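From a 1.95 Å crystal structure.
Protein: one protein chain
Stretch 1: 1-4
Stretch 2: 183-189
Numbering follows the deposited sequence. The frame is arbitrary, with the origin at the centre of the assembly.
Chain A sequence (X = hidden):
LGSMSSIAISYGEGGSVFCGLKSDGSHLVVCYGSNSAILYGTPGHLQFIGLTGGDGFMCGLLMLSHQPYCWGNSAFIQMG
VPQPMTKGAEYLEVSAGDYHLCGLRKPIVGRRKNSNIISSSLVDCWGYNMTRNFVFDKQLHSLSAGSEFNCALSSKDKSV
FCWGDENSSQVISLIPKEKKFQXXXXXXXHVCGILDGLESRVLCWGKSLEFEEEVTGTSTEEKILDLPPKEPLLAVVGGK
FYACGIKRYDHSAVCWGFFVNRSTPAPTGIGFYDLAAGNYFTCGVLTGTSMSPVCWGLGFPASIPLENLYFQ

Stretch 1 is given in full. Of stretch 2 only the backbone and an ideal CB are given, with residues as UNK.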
# COMPACT_ATOMS: atom_id res chain seq x y z
N LEU A 1 3.28 -2.45 4.03
CA LEU A 1 1.89 -3.00 3.92
C LEU A 1 1.10 -2.20 2.88
O LEU A 1 1.50 -1.05 2.58
CB LEU A 1 1.19 -2.92 5.29
CG LEU A 1 1.67 -3.89 6.36
CD1 LEU A 1 0.95 -3.62 7.68
CD2 LEU A 1 1.45 -5.34 5.93
N GLY A 2 0.03 -2.79 2.35
CA GLY A 2 -1.04 -2.08 1.62
C GLY A 2 -0.76 -1.93 0.14
O GLY A 2 0.04 -2.72 -0.42
N SER A 3 -1.40 -0.94 -0.49
CA SER A 3 -1.50 -0.76 -1.96
C SER A 3 -0.56 0.37 -2.41
O SER A 3 -0.15 1.18 -1.56
CB SER A 3 -2.92 -0.46 -2.35
OG SER A 3 -3.82 -1.34 -1.70
N MET A 4 -0.26 0.41 -3.71
CA MET A 4 0.47 1.54 -4.34
C MET A 4 -0.37 2.81 -4.15
O MET A 4 -1.60 2.74 -4.30
CB MET A 4 0.71 1.32 -5.83
CG MET A 4 1.73 2.28 -6.40
SD MET A 4 2.24 1.86 -8.08
CE MET A 4 0.73 2.22 -8.98
N UNK A 183 -12.20 -0.65 -3.98
CA UNK A 183 -10.86 -0.47 -3.35
C UNK A 183 -10.64 -1.56 -2.29
O UNK A 183 -11.64 -1.97 -1.65
CB UNK A 183 -10.73 0.92 -2.71
N UNK A 184 -9.40 -2.01 -2.12
CA UNK A 184 -8.97 -2.91 -1.01
C UNK A 184 -7.70 -2.33 -0.36
O UNK A 184 -6.95 -1.60 -1.04
CB UNK A 184 -8.71 -4.33 -1.52
N UNK A 185 -7.49 -2.64 0.92
CA UNK A 185 -6.29 -2.29 1.70
C UNK A 185 -5.93 -3.47 2.62
O UNK A 185 -6.62 -3.66 3.64
CB UNK A 185 -6.52 -1.02 2.52
N UNK A 186 -4.91 -4.23 2.24
CA UNK A 186 -4.32 -5.32 3.04
C UNK A 186 -3.60 -4.71 4.25
O UNK A 186 -2.88 -3.71 4.07
CB UNK A 186 -3.35 -6.16 2.20
N UNK A 187 -3.84 -5.27 5.44
CA UNK A 187 -3.06 -5.00 6.66
C UNK A 187 -2.15 -6.18 6.96
O UNK A 187 -1.91 -6.98 6.04
CB UNK A 187 -3.98 -4.72 7.85
N UNK A 188 -1.66 -6.28 8.20
CA UNK A 188 -0.77 -7.38 8.64
C UNK A 188 -1.38 -8.74 8.37
O UNK A 188 -0.75 -9.54 7.64
CB UNK A 188 -0.46 -7.25 10.13
N UNK A 189 -2.56 -9.01 8.93
CA UNK A 189 -3.22 -10.35 8.93
C UNK A 189 -4.72 -10.19 8.65
O UNK A 189 -5.52 -11.02 9.13
CB UNK A 189 -3.01 -11.06 10.27

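The two segments run nearly antiparallel, 170° apart end to end, and meet through backbone atoms of stretch 2, the side chains of Leu 1 and Ser 3, and the backbone of Gly 2.

Position 183 is extended, with phi/psi of -149/146. Its CA-to-CB bond points sideways, and nothing of stretch 1 lies within 5.5 Å of the CB. Almost any side chain would suit, a long polar one included. The deposited residue is Lys 183. It makes no contact with stretch 1, and its NZ is hydrogen-bonded elsewhere in the structure.

Position 184 is again extended and its CB points sideways, with no stretch 1 atom within 5.5 Å. The carbonyl O of 184 lies 3.2 Å from Ser 3 OG. Such a contact asks nothing of the side chain, so beta-branched, aliphatic or polar residues would all be acceptable. The residue is Ile 184. Its side chain stays 5.1 Å or more from stretch 1. A water O lies 2.6 Å from Ser 3 OG, hydrogen-bonded to it, and 3.2 Å from Ile 184 O, to which it can donate; other acceptors compete for its protons.

Position 185 has a sideways CB, 5.0 Å from Ser 3 OG. A small residue would suit, and a polar one could also be considered near that hydroxyl. The residue is Ala 185. Its methyl reaches no partner in stretch 1; the closest approach is by its backbone, Ala 185 CA to Ser 3 OG at 4.3 Å.

Position 186 lies across from Gly 2, with the two CA atoms 4.8 Å apart. The CB points sideways, 4.7 Å from Gly 2 CA. The sideways CB and the bare Gly 2 leave the choice open; several small or medium residues would suit. The residue is Ala 186. Its carbonyl O accepts a CA-H...O contact from Gly 2 CA at 3.5 Å. Gly 2 N is equally near Ala 186 O, at 3.5 Å, but the angle is too poor for a hydrogen bond.

Position 187 has phi/psi of -104/-161 and a CB direction away from stretch 1. Stretch 1 therefore sets little demand, and several residues could fit. It is Gly 187. Its O packs against Leu 1 CD2 at 3.7 Å.

Position 188, at -55/-59, also has its CB direction pointing away. Its backbone angles do not require glycine. An ideal CB would lie 4.6 Å from Leu 1 CD1, so several residues would fit. It is Gly 188, whose N meets Leu 1 CD1 at 3.8 Å.

At 189 the CA-to-CB bond points away, with nothing near the CB. Many residues would serve. The end of Tyr 189 comes nearer but makes no contact, and its OH is hydrogen-bonded elsewhere.

Stretch 2 183-189: KIAAGGY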
# COMPACT_ATOMS: atom_id res chain seq x y z
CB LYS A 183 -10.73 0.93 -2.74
CG LYS A 183 -10.80 2.07 -3.75
CD LYS A 183 -10.42 3.42 -3.18
CE LYS A 183 -10.43 4.52 -4.22
NZ LYS A 183 -10.29 5.85 -3.61
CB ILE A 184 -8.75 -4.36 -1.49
CG1 ILE A 184 -7.75 -4.45 -2.65
CG2 ILE A 184 -10.08 -5.01 -1.85
CD1 ILE A 184 -7.10 -5.81 -2.79
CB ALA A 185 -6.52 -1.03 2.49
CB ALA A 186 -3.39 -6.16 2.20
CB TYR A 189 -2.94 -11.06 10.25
CG TYR A 189 -1.49 -11.01 10.67
CD1 TYR A 189 -0.59 -11.96 10.22
CD2 TYR A 189 -1.01 -9.99 11.48
CE1 TYR A 189 0.75 -11.92 10.59
CE2 TYR A 189 0.32 -9.93 11.85
CZ TYR A 189 1.21 -10.90 11.40
OH TYR A 189 2.52 -10.84 11.77
O HOH W 1 -5.37 -1.88 -3.76
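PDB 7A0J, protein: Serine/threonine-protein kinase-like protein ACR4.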